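Local atomic coordinates of hydrazine synthase subunit beta (Candidatus Kuenenia stuttgartiensis, PDB entry 5C2V), a protein that forms part of the hydrazine synthase complex, which condenses nitric oxide with ammonium to make hydrazine, and may modulate passage of the hydroxylamine intermediate between active sites. Residues A122-D127 against M131-S136; I159-T162 against N167-V170; V170-I175 against V180-V185; D194-P199 against Y203-H208. All blocks are in the same frame, centred on the assembly; numbering follows the deposited sequence.

Interaction 1 of 4, residues A122-D127 against M131-S136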
loop_
_atom_site.group_PDB
_atom_site.type_symbol
_atom_site.label_atom_id
_atom_site.label_comp_id
_atom_site.label_asym_id
_atom_site.label_seq_id
_atom_site.Cartn_x
_atom_site.Cartn_y
_atom_site.Cartn_z
ATOM N N ALA B 122 -28.577 52.188 -10.555
ATOM C CA ALA B 122 -29.930 52.267 -11.090
ATOM C C ALA B 122 -30.276 51.133 -12.052
ATOM O O ALA B 122 -29.425 50.662 -12.820
ATOM C CB ALA B 122 -30.137 53.607 -11.780
ATOM N N ILE B 123 -31.542 50.732 -12.030
ATOM C CA ILE B 123 -32.134 50.013 -13.147
ATOM C C ILE B 123 -33.335 50.816 -13.634
ATOM O O ILE B 123 -34.349 50.901 -12.946
ATOM C CB ILE B 123 -32.572 48.591 -12.758
ATOM C CG1 ILE B 123 -31.403 47.825 -12.138
ATOM C CG2 ILE B 123 -33.113 47.850 -13.973
ATOM C CD1 ILE B 123 -31.789 46.477 -11.583
ATOM N N ASP B 124 -33.228 51.390 -14.827
ATOM C CA ASP B 124 -34.291 52.236 -15.353
ATOM C C ASP B 124 -35.330 51.402 -16.089
ATOM O O ASP B 124 -34.990 50.557 -16.919
ATOM C CB ASP B 124 -33.721 53.312 -16.278
ATOM C CG ASP B 124 -32.861 54.318 -15.538
ATOM O OD1 ASP B 124 -32.989 54.417 -14.300
ATOM O OD2 ASP B 124 -32.061 55.016 -16.196
ATOM N N VAL B 125 -36.598 51.637 -15.771
ATOM C CA VAL B 125 -37.688 50.924 -16.421
ATOM C C VAL B 125 -38.266 51.765 -17.559
ATOM O O VAL B 125 -38.328 52.992 -17.480
ATOM C CB VAL B 125 -38.798 50.541 -15.416
ATOM C CG1 VAL B 125 -38.199 49.809 -14.229
ATOM C CG2 VAL B 125 -39.547 51.765 -14.942
ATOM N N ILE B 126 -38.653 51.090 -18.635
ATOM C CA ILE B 126 -39.151 51.757 -19.831
ATOM C C ILE B 126 -40.419 51.089 -20.354
ATOM O O ILE B 126 -40.418 49.899 -20.660
ATOM C CB ILE B 126 -38.090 51.762 -20.952
ATOM C CG1 ILE B 126 -36.903 52.646 -20.565
ATOM C CG2 ILE B 126 -38.697 52.230 -22.263
ATOM C CD1 ILE B 126 -35.785 52.648 -21.586
ATOM N N ASP B 127 -41.499 51.856 -20.458
ATOM C CA ASP B 127 -42.728 51.342 -21.049
ATOM C C ASP B 127 -42.577 51.273 -22.565
ATOM O O ASP B 127 -42.054 52.199 -23.180
ATOM C CB ASP B 127 -43.924 52.215 -20.671
ATOM C CG ASP B 127 -45.231 51.675 -21.213
ATOM O OD1 ASP B 127 -45.789 50.740 -20.603
ATOM O OD2 ASP B 127 -45.697 52.179 -22.256
ATOM N N MET B 131 -42.891 54.299 -25.004
ATOM C CA MET B 131 -41.516 54.336 -25.496
ATOM C C MET B 131 -40.753 55.368 -24.676
ATOM O O MET B 131 -40.142 56.278 -25.246
ATOM C CB MET B 131 -41.486 54.659 -26.997
ATOM C CG MET B 131 -40.302 54.074 -27.740
ATOM S SD MET B 131 -40.656 53.894 -29.493
ATOM C CE MET B 131 -42.035 52.752 -29.418
ATOM N N GLU B 132 -40.822 55.241 -23.342
ATOM C CA GLU B 132 -40.348 56.291 -22.431
ATOM C C GLU B 132 -39.953 55.680 -21.096
ATOM O O GLU B 132 -40.368 54.572 -20.759
ATOM C CB GLU B 132 -41.450 57.372 -22.317
ATOM C CG GLU B 132 -41.334 58.613 -21.375
ATOM C CD GLU B 132 -41.459 58.372 -19.926
ATOM O OE1 GLU B 132 -41.947 57.282 -19.518
ATOM O OE2 GLU B 132 -41.061 59.284 -19.126
ATOM N N LYS B 133 -39.127 56.414 -20.355
ATOM C CA LYS B 133 -38.555 55.918 -19.120
ATOM C C LYS B 133 -39.488 56.269 -17.973
ATOM O O LYS B 133 -39.644 57.431 -17.595
ATOM C CB LYS B 133 -37.173 56.528 -18.885
ATOM C CG LYS B 133 -36.614 56.231 -17.486
ATOM C CD LYS B 133 -35.346 57.035 -17.173
ATOM C CE LYS B 133 -35.046 57.058 -15.658
ATOM N NZ LYS B 133 -33.905 57.977 -15.301
ATOM N N VAL B 134 -40.075 55.241 -17.373
ATOM C CA VAL B 134 -41.054 55.468 -16.326
ATOM C C VAL B 134 -40.400 55.894 -15.001
ATOM O O VAL B 134 -40.575 57.024 -14.534
ATOM C CB VAL B 134 -41.910 54.211 -16.073
ATOM C CG1 VAL B 134 -42.893 54.479 -14.935
ATOM C CG2 VAL B 134 -42.656 53.760 -17.339
ATOM N N ARG B 135 -39.644 54.991 -14.388
ATOM C CA ARG B 135 -38.970 55.325 -13.138
ATOM C C ARG B 135 -37.632 54.609 -13.006
ATOM O O ARG B 135 -37.154 54.008 -13.962
ATOM C CB ARG B 135 -39.854 54.986 -11.940
ATOM C CG ARG B 135 -40.461 53.602 -12.011
ATOM C CD ARG B 135 -40.589 52.973 -10.647
ATOM N NE ARG B 135 -41.214 53.881 -9.700
ATOM C CZ ARG B 135 -41.174 53.713 -8.386
ATOM N NH1 ARG B 135 -40.537 52.668 -7.875
ATOM N NH2 ARG B 135 -41.766 54.587 -7.587
ATOM N N SER B 136 -37.013 54.698 -11.830
ATOM C CA SER B 136 -35.743 54.013 -11.599
ATOM C C SER B 136 -35.805 53.155 -10.340
ATOM O O SER B 136 -36.368 53.564 -9.326
ATOM C CB SER B 136 -34.592 55.020 -11.494
ATOM O OG SER B 136 -34.450 55.758 -12.694
#
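The outer beta hairpin of a four-stranded propeller blade is closed here, with Val-125 and Asp-127 of strand 122-127 bonded to the strand that begins at Glu-132. Val-125 N donates an almost straight bond to Arg-135 O (3.0 Å, 167° at the hydrogen), whereas Val-125 O accepts from Val-134 N at 2.8 Å. One residue thus faces two, a beta bulge that shifts the register between the Asp-124/Ser-136 and Ile-126/Lys-133 pairs. The beta-branched valine fits this extended position, and its CG2 lies against Val-134 CB (3.6 Å). Nearer the turn, Met-131 and Glu-132 both face Asp-127 in a G1 bulge; Met-131 takes the left-handed backbone conformation, and Asp-127 N donates to Glu-132 O. The carboxylate of Asp-127 turns back to the loop, where OD2 accepts from Arg-130 N.

Polar groups gather on the face that carries Asp-124, Lys-133 and Ser-136. Ser-136 OG donates to Asp-124 OD1 (2.6 Å), reaching it from above the carboxylate plane, 44° out of it. The extended Lys-133 chain runs across the same carboxylate: CE packs on Asp-124 CG (3.5 Å), and NZ makes a long salt bridge to Asp-124 OD2 (3.6 Å). OD2 also accepts from Gly-96 N, in the link to the preceding blade. A lysine suits the site because its long aliphatic chain can run past the Val-125 carbonyl and lie against the acid before presenting its ammonium. With a hydroxyl, an ammonium and a backbone N-H around it, the buried Asp-124 carboxylate is probably stabilised in its charged form.

Interaction 2 of 4, residues I159-T162 against N167-V170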
loop_
_atom_site.group_PDB
_atom_site.type_symbol
_atom_site.label_atom_id
_atom_site.label_comp_id
_atom_site.label_asym_id
_atom_site.label_seq_id
_atom_site.Cartn_x
_atom_site.Cartn_y
_atom_site.Cartn_z
ATOM N N ILE B 159 -26.761 41.719 -11.415
ATOM C CA ILE B 159 -25.396 41.594 -10.930
ATOM C C ILE B 159 -24.824 42.974 -10.655
ATOM O O ILE B 159 -24.796 43.839 -11.534
ATOM C CB ILE B 159 -24.483 40.852 -11.924
ATOM C CG1 ILE B 159 -24.727 41.344 -13.351
ATOM C CG2 ILE B 159 -24.707 39.353 -11.830
ATOM C CD1 ILE B 159 -23.736 40.808 -14.354
ATOM N N LEU B 160 -24.365 43.179 -9.428
ATOM C CA LEU B 160 -23.733 44.434 -9.077
ATOM C C LEU B 160 -22.232 44.242 -9.112
ATOM O O LEU B 160 -21.663 43.551 -8.268
ATOM C CB LEU B 160 -24.176 44.914 -7.696
ATOM C CG LEU B 160 -25.671 44.867 -7.385
ATOM C CD1 LEU B 160 -25.927 45.373 -5.976
ATOM C CD2 LEU B 160 -26.460 45.674 -8.403
ATOM N N ASP B 161 -21.590 44.867 -10.091
ATOM C CA ASP B 161 -20.146 44.814 -10.174
ATOM C C ASP B 161 -19.673 46.131 -9.591
ATOM O O ASP B 161 -19.818 47.188 -10.204
ATOM C CB ASP B 161 -19.683 44.619 -11.620
ATOM C CG ASP B 161 -18.198 44.350 -11.729
ATOM O OD1 ASP B 161 -17.605 43.864 -10.744
ATOM O OD2 ASP B 161 -17.624 44.612 -12.807
ATOM N N THR B 162 -19.101 46.052 -8.398
ATOM C CA THR B 162 -18.869 47.237 -7.593
ATOM C C THR B 162 -17.384 47.487 -7.435
ATOM O O THR B 162 -16.669 46.683 -6.837
ATOM C CB THR B 162 -19.525 47.107 -6.207
ATOM O OG1 THR B 162 -20.950 47.061 -6.356
ATOM C CG2 THR B 162 -19.158 48.292 -5.328
ATOM N N ASN B 167 -16.253 41.804 -2.037
ATOM C CA ASN B 167 -17.513 41.089 -2.004
ATOM C C ASN B 167 -18.518 41.813 -2.881
ATOM O O ASN B 167 -18.995 42.898 -2.547
ATOM C CB ASN B 167 -18.034 40.967 -0.569
ATOM C CG ASN B 167 -16.930 40.678 0.429
ATOM O OD1 ASN B 167 -16.598 39.521 0.691
ATOM N ND2 ASN B 167 -16.359 41.733 0.997
ATOM N N ARG B 168 -18.832 41.190 -4.010
ATOM C CA ARG B 168 -19.729 41.777 -4.990
ATOM C C ARG B 168 -20.982 40.921 -5.048
ATOM O O ARG B 168 -20.908 39.693 -4.985
ATOM C CB ARG B 168 -19.046 41.876 -6.355
ATOM C CG ARG B 168 -17.814 42.776 -6.345
ATOM C CD ARG B 168 -17.187 42.904 -7.726
ATOM N NE ARG B 168 -15.826 43.431 -7.663
ATOM C CZ ARG B 168 -15.365 44.418 -8.425
ATOM N NH1 ARG B 168 -16.157 44.997 -9.317
ATOM N NH2 ARG B 168 -14.110 44.828 -8.296
ATOM N N SER B 169 -22.135 41.568 -5.159
ATOM C CA SER B 169 -23.391 40.882 -4.902
ATOM C C SER B 169 -24.364 40.868 -6.072
ATOM O O SER B 169 -24.087 41.394 -7.151
ATOM C CB SER B 169 -24.073 41.515 -3.690
ATOM O OG SER B 169 -24.273 42.903 -3.890
ATOM N N VAL B 170 -25.508 40.241 -5.828
ATOM C CA VAL B 170 -26.601 40.166 -6.783
ATOM C C VAL B 170 -27.894 40.572 -6.087
ATOM O O VAL B 170 -28.209 40.075 -5.000
ATOM C CB VAL B 170 -26.751 38.749 -7.374
ATOM C CG1 VAL B 170 -27.963 38.676 -8.289
ATOM C CG2 VAL B 170 -25.488 38.345 -8.120
HETATM O O HOH W 1 -21.822 44.722 -4.497
#
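Leu-160 N donates to Ser-169 O over 2.9 Å, with 160° at the hydrogen, the backbone bond that joins the two strands just before they part. The leucine side chain turns toward the partner strand, CD1 approaching Ser-169 OG to 3.6 Å. That hydroxyl stands between the backbone N and the carbonyl carbon (chi1 57°), where water 1 can donate to it at 3.1 Å; the same water donates to Thr-162 OG1 (3.1 Å). A serine and a threonine suit a one-water bridge, since each hydroxyl can accept from it. Thr-162 OG1 is also bonded to Tyr-142 O, and Ser-169 OG probably to the Asn-183 side chain.

The contact belongs to the hairpin of strands 155-160 and 168-174, the second and third of a propeller blade, at the end where the strands diverge into a loop. Arg-168, extended from CG to NE, reaches back across that opening. Its NH1 forms a salt bridge with Asp-161 OD1, although the modelled spacing is too short to be trusted; the carboxylate and guanidinium planes are 38° apart. Thr-162 O sits 3.0 Å above the plane of the Arg-168 guanidinium, over its centre, a position unsuited to receiving an N-H. Asp-161 OD2 has a second cation in Arg-193, and Arg-168 NH2 bonds weakly to Thr-74 O of the gamma subunit. On the apolar side, Ile-159 CG2 meets Val-170 CG2 at 3.9 Å.

Interaction 3 of 4, residues V170-I175 against V180-V185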
loop_
_atom_site.group_PDB
_atom_site.type_symbol
_atom_site.label_atom_id
_atom_site.label_comp_id
_atom_site.label_asym_id
_atom_site.label_seq_id
_atom_site.Cartn_x
_atom_site.Cartn_y
_atom_site.Cartn_z
ATOM N N VAL B 170 -25.508 40.241 -5.828
ATOM C CA VAL B 170 -26.601 40.166 -6.783
ATOM C C VAL B 170 -27.894 40.572 -6.087
ATOM O O VAL B 170 -28.209 40.075 -5.000
ATOM C CB VAL B 170 -26.751 38.749 -7.374
ATOM C CG1 VAL B 170 -27.963 38.676 -8.289
ATOM C CG2 VAL B 170 -25.488 38.345 -8.120
ATOM N N ASP B 171 -28.630 41.487 -6.710
ATOM C CA ASP B 171 -29.892 41.963 -6.161
ATOM C C ASP B 171 -31.085 41.234 -6.765
ATOM O O ASP B 171 -31.126 40.973 -7.970
ATOM C CB ASP B 171 -30.045 43.468 -6.387
ATOM C CG ASP B 171 -29.407 44.290 -5.288
ATOM O OD1 ASP B 171 -29.197 43.747 -4.183
ATOM O OD2 ASP B 171 -29.124 45.482 -5.524
ATOM N N PHE B 172 -32.050 40.911 -5.911
ATOM C CA PHE B 172 -33.305 40.313 -6.343
ATOM C C PHE B 172 -34.428 41.342 -6.248
ATOM O O PHE B 172 -34.667 41.922 -5.189
ATOM C CB PHE B 172 -33.634 39.076 -5.503
ATOM C CG PHE B 172 -32.683 37.930 -5.713
ATOM C CD1 PHE B 172 -31.504 37.847 -4.990
ATOM C CD2 PHE B 172 -32.972 36.932 -6.630
ATOM C CE1 PHE B 172 -30.629 36.794 -5.182
ATOM C CE2 PHE B 172 -32.101 35.875 -6.825
ATOM C CZ PHE B 172 -30.929 35.806 -6.100
ATOM N N ILE B 173 -35.107 41.569 -7.368
ATOM C CA ILE B 173 -36.153 42.578 -7.447
ATOM C C ILE B 173 -37.510 41.932 -7.694
ATOM O O ILE B 173 -37.628 41.009 -8.499
ATOM C CB ILE B 173 -35.883 43.596 -8.581
ATOM C CG1 ILE B 173 -34.405 43.986 -8.629
ATOM C CG2 ILE B 173 -36.765 44.826 -8.422
ATOM C CD1 ILE B 173 -33.926 44.704 -7.405
ATOM N N ASP B 174 -38.535 42.425 -7.008
ATOM C CA ASP B 174 -39.896 41.987 -7.279
ATOM C C ASP B 174 -40.505 42.946 -8.293
ATOM O O ASP B 174 -40.718 44.119 -7.996
ATOM C CB ASP B 174 -40.729 41.942 -5.997
ATOM C CG ASP B 174 -42.077 41.278 -6.201
ATOM O OD1 ASP B 174 -42.174 40.050 -5.992
ATOM O OD2 ASP B 174 -43.039 41.982 -6.574
ATOM N N ILE B 175 -40.776 42.436 -9.491
ATOM C CA ILE B 175 -41.184 43.272 -10.617
ATOM C C ILE B 175 -42.485 44.024 -10.354
ATOM O O ILE B 175 -42.578 45.223 -10.620
ATOM C CB ILE B 175 -41.324 42.431 -11.904
ATOM C CG1 ILE B 175 -39.938 42.019 -12.405
ATOM C CG2 ILE B 175 -42.073 43.204 -12.980
ATOM C CD1 ILE B 175 -39.926 41.420 -13.791
ATOM N N VAL B 180 -36.162 46.101 -3.871
ATOM C CA VAL B 180 -35.244 45.017 -3.536
ATOM C C VAL B 180 -35.797 44.138 -2.410
ATOM O O VAL B 180 -36.027 44.603 -1.293
ATOM C CB VAL B 180 -33.849 45.567 -3.117
ATOM C CG1 VAL B 180 -33.092 46.090 -4.320
ATOM C CG2 VAL B 180 -33.986 46.675 -2.076
ATOM N N VAL B 181 -36.032 42.864 -2.715
ATOM C CA VAL B 181 -36.403 41.894 -1.686
ATOM C C VAL B 181 -35.193 41.313 -0.943
ATOM O O VAL B 181 -35.230 41.153 0.277
ATOM C CB VAL B 181 -37.263 40.743 -2.273
ATOM C CG1 VAL B 181 -38.612 41.274 -2.732
ATOM C CG2 VAL B 181 -36.553 40.052 -3.426
ATOM N N GLU B 182 -34.127 40.995 -1.676
ATOM C CA GLU B 182 -32.962 40.335 -1.089
ATOM C C GLU B 182 -31.669 40.666 -1.836
ATOM O O GLU B 182 -31.687 40.933 -3.037
ATOM C CB GLU B 182 -33.171 38.816 -1.065
ATOM C CG GLU B 182 -32.209 38.056 -0.161
ATOM C CD GLU B 182 -32.453 36.558 -0.175
ATOM O OE1 GLU B 182 -32.068 35.879 0.801
ATOM O OE2 GLU B 182 -33.027 36.058 -1.166
ATOM N N ASN B 183 -30.551 40.642 -1.116
ATOM C CA ASN B 183 -29.235 40.828 -1.718
ATOM C C ASN B 183 -28.283 39.701 -1.326
ATOM O O ASN B 183 -28.021 39.489 -0.142
ATOM C CB ASN B 183 -28.644 42.178 -1.309
ATOM C CG ASN B 183 -27.205 42.344 -1.757
ATOM O OD1 ASN B 183 -26.936 42.682 -2.910
ATOM N ND2 ASN B 183 -26.270 42.107 -0.845
ATOM N N ARG B 184 -27.763 38.983 -2.317
ATOM C CA ARG B 184 -26.882 37.852 -2.035
ATOM C C ARG B 184 -25.452 38.103 -2.500
ATOM O O ARG B 184 -25.202 38.351 -3.677
ATOM C CB ARG B 184 -27.426 36.577 -2.680
ATOM C CG ARG B 184 -28.703 36.070 -2.035
ATOM C CD ARG B 184 -29.150 34.755 -2.644
ATOM N NE ARG B 184 -30.402 34.287 -2.057
ATOM C CZ ARG B 184 -31.053 33.201 -2.458
ATOM N NH1 ARG B 184 -30.572 32.466 -3.452
ATOM N NH2 ARG B 184 -32.187 32.849 -1.867
ATOM N N VAL B 185 -24.518 38.018 -1.561
ATOM C CA VAL B 185 -23.122 38.336 -1.828
ATOM C C VAL B 185 -22.325 37.135 -2.331
ATOM O O VAL B 185 -22.357 36.061 -1.729
ATOM C CB VAL B 185 -22.439 38.892 -0.560
ATOM C CG1 VAL B 185 -20.932 38.942 -0.734
ATOM C CG2 VAL B 185 -22.995 40.266 -0.217
#
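Phe-172, lying across from Glu-182 and Arg-184, is the centre of this antiparallel hairpin, which adds the outermost strand, 179-186, to its propeller blade. The benzyl group leaves the strand with CG anti to the carbonyl carbon (chi1 -67°), laying the ring along the neighbouring strand. Glu-182 O meets the ring at its edge, in plane, 3.7 Å from Phe-172 CD1, and the same oxygen accepts from Phe-172 N at 2.9 Å. Farther out, Phe-172 CE1 touches Arg-184 CD at 3.6 Å. The contact is with the aliphatic part of the arginine, whose chain is extended from CG to NE; ring and guanidinium planes stand 59° apart. A long arginine suits this place because its methylenes can pack on the phenyl ring while the charged end goes beyond it, to Glu-234 O and Lys-236 O in the next blade. Glu-182 OE2 forms a salt bridge with Arg-184, its hydrogen bonds from NE and NH2 both weak.

On the turn side, Phe-172 O accepts from Val-181 N. Phe-172 therefore faces both Val-181 and Glu-182, a beta bulge that brings Val-180, rather than Val-181, opposite Ile-173. Val-181 folds its CG2 onto Phe-172 CB (3.7 Å), and its other methyl, CG1, rests near Asp-174 CB (3.9 Å).

Val-180, exposed yet with one of the larger buried areas here, lies on the other sheet face, with Asp-171 and Ile-173. Beta-branched residues favour extended strands, and the isoleucine end methyl can cross to the valine: Ile-173 CD1 lies 3.5 Å from Val-180 CG1.

Interaction 4 of 4, residues D194-P199 against Y203-H208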
loop_
_atom_site.group_PDB
_atom_site.type_symbol
_atom_site.label_atom_id
_atom_site.label_comp_id
_atom_site.label_asym_id
_atom_site.label_seq_id
_atom_site.Cartn_x
_atom_site.Cartn_y
_atom_site.Cartn_z
ATOM N N ASP B 194 -21.863 38.839 -16.434
ATOM C CA ASP B 194 -23.165 38.380 -16.926
ATOM C C ASP B 194 -23.983 37.650 -15.860
ATOM O O ASP B 194 -23.438 37.181 -14.861
ATOM C CB ASP B 194 -22.979 37.477 -18.149
ATOM C CG ASP B 194 -24.143 37.563 -19.121
ATOM O OD1 ASP B 194 -25.223 38.044 -18.719
ATOM O OD2 ASP B 194 -23.975 37.153 -20.289
ATOM N N VAL B 195 -25.290 37.552 -16.081
ATOM C CA VAL B 195 -26.139 36.674 -15.279
ATOM C C VAL B 195 -27.226 36.027 -16.144
ATOM O O VAL B 195 -27.890 36.710 -16.925
ATOM C CB VAL B 195 -26.790 37.436 -14.103
ATOM C CG1 VAL B 195 -27.367 38.768 -14.569
ATOM C CG2 VAL B 195 -27.849 36.579 -13.419
ATOM N N VAL B 196 -27.406 34.714 -16.015
ATOM C CA VAL B 196 -28.476 34.037 -16.752
ATOM C C VAL B 196 -29.356 33.181 -15.845
ATOM O O VAL B 196 -28.935 32.765 -14.770
ATOM C CB VAL B 196 -27.921 33.142 -17.882
ATOM C CG1 VAL B 196 -27.232 33.983 -18.945
ATOM C CG2 VAL B 196 -26.980 32.089 -17.321
ATOM N N TYR B 197 -30.580 32.927 -16.298
ATOM C CA TYR B 197 -31.533 32.096 -15.567
ATOM C C TYR B 197 -31.685 30.728 -16.219
ATOM O O TYR B 197 -31.593 30.600 -17.440
ATOM C CB TYR B 197 -32.903 32.778 -15.493
ATOM C CG TYR B 197 -33.270 33.342 -14.137
ATOM C CD1 TYR B 197 -33.702 32.512 -13.111
ATOM C CD2 TYR B 197 -33.212 34.706 -13.893
ATOM C CE1 TYR B 197 -34.048 33.027 -11.874
ATOM C CE2 TYR B 197 -33.557 35.229 -12.663
ATOM C CZ TYR B 197 -33.972 34.386 -11.656
ATOM O OH TYR B 197 -34.316 34.904 -10.429
ATOM N N THR B 198 -31.916 29.707 -15.402
ATOM C CA THR B 198 -32.248 28.386 -15.917
ATOM C C THR B 198 -33.714 28.374 -16.343
ATOM O O THR B 198 -34.534 29.074 -15.752
ATOM C CB THR B 198 -31.990 27.282 -14.871
ATOM O OG1 THR B 198 -32.704 27.583 -13.666
ATOM C CG2 THR B 198 -30.505 27.178 -14.564
ATOM N N PRO B 199 -34.045 27.589 -17.383
ATOM C CA PRO B 199 -35.403 27.519 -17.938
ATOM C C PRO B 199 -36.495 27.247 -16.899
ATOM O O PRO B 199 -37.628 27.687 -17.086
ATOM C CB PRO B 199 -35.308 26.359 -18.930
ATOM C CG PRO B 199 -33.893 26.387 -19.378
ATOM C CD PRO B 199 -33.092 26.786 -18.173
ATOM N N TYR B 203 -32.366 28.385 -10.692
ATOM C CA TYR B 203 -30.953 28.725 -10.548
ATOM C C TYR B 203 -30.555 29.911 -11.421
ATOM O O TYR B 203 -31.196 30.191 -12.434
ATOM C CB TYR B 203 -30.064 27.528 -10.902
ATOM C CG TYR B 203 -30.467 26.216 -10.265
ATOM C CD1 TYR B 203 -30.025 25.874 -8.993
ATOM C CD2 TYR B 203 -31.275 25.312 -10.943
ATOM C CE1 TYR B 203 -30.387 24.673 -8.412
ATOM C CE2 TYR B 203 -31.641 24.110 -10.369
ATOM C CZ TYR B 203 -31.194 23.795 -9.103
ATOM O OH TYR B 203 -31.556 22.599 -8.526
ATOM N N ILE B 204 -29.490 30.602 -11.025
ATOM C CA ILE B 204 -28.870 31.600 -11.889
ATOM C C ILE B 204 -27.367 31.369 -11.985
ATOM O O ILE B 204 -26.722 30.985 -11.009
ATOM C CB ILE B 204 -29.122 33.043 -11.403
ATOM C CG1 ILE B 204 -28.768 33.189 -9.923
ATOM C CG2 ILE B 204 -30.566 33.446 -11.644
ATOM C CD1 ILE B 204 -28.897 34.604 -9.402
ATOM N N ALA B 205 -26.814 31.595 -13.172
ATOM C CA ALA B 205 -25.376 31.482 -13.378
ATOM C C ALA B 205 -24.756 32.866 -13.526
ATOM O O ALA B 205 -25.317 33.739 -14.196
ATOM C CB ALA B 205 -25.073 30.625 -14.596
ATOM N N VAL B 206 -23.609 33.062 -12.879
ATOM C CA VAL B 206 -22.888 34.330 -12.939
ATOM C C VAL B 206 -21.394 34.108 -13.174
ATOM O O VAL B 206 -20.723 33.468 -12.367
ATOM C CB VAL B 206 -23.072 35.147 -11.640
ATOM C CG1 VAL B 206 -22.170 36.373 -11.648
ATOM C CG2 VAL B 206 -24.530 35.549 -11.457
ATOM N N THR B 207 -20.876 34.640 -14.276
ATOM C CA THR B 207 -19.450 34.534 -14.575
ATOM C C THR B 207 -18.655 35.643 -13.895
ATOM O O THR B 207 -19.053 36.808 -13.927
ATOM C CB THR B 207 -19.177 34.590 -16.090
ATOM O OG1 THR B 207 -19.996 35.603 -16.689
ATOM C CG2 THR B 207 -19.480 33.252 -16.736
ATOM N N HIS B 208 -17.530 35.279 -13.288
ATOM C CA HIS B 208 -16.693 36.253 -12.597
ATOM C C HIS B 208 -15.285 35.729 -12.339
ATOM O O HIS B 208 -14.928 34.627 -12.760
ATOM C CB HIS B 208 -17.336 36.663 -11.271
ATOM C CG HIS B 208 -17.401 35.556 -10.267
ATOM N ND1 HIS B 208 -16.372 35.280 -9.393
ATOM C CD2 HIS B 208 -18.374 34.649 -9.998
ATOM C CE1 HIS B 208 -16.705 34.256 -8.629
ATOM N NE2 HIS B 208 -17.915 33.856 -8.977
#
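Thr-198 reaches over to Tyr-203 with every atom of its side chain. CB lies 3.9 Å from Tyr-203 O, the carbonyl that takes the bond of Thr-198 N. From there CG2 packs on Tyr-203 CB (3.7 Å). A chi1 of 55° turns the other branch, OG1, to the Tyr-203 backbone, and it accepts from Tyr-203 N at 3.1 Å; it is also hydrogen-bonded to Asp-200 OD1 in the turn. Threonine suits this spot because one branch is polar and the other apolar.

The hairpin supplies the first two strands of a propeller blade, and paired bonds between Val-196 and Ala-205 hold its middle. On one face Val-196 CG2 touches Ala-205 CB (3.6 Å), the small alanine admitting the valine. On the other, Ile-204 CG2 sits over the Tyr-197 ring in a CH-pi contact, 3.3 Å from the centroid and 4° off its normal, the two side chains lying side by side and pointing the same way. The Tyr-203 hydroxyl is hydrogen-bonded to Arg-291 NE, at the end of helix 283-291. Backbone bonds and the Thr-198 hydroxyl thus satisfy buried polar atoms at the middle and the turn, while apolar and CH-pi contacts cover both faces.

In the fold
Along the chain, interaction 1 closes first, joining the third and fourth strands of one propeller blade with three residues between its segments. The next blade holds interactions 2 and 3: 159-162 with 167-170 ties its second strand to its third, and 170-175 with 180-185 ties the third to the fourth, the two sharing Val-170. Interaction 4 then closes the first hairpin of the following blade. All are sequential hairpins, so none nests in or crosses another. Neighbouring blades meet where Ile-159 of interaction 2 packs on Val-195 and Val-206 of interaction 4, and where Phe-172 approaches Ile-204; interaction 1 stays clear of the other three.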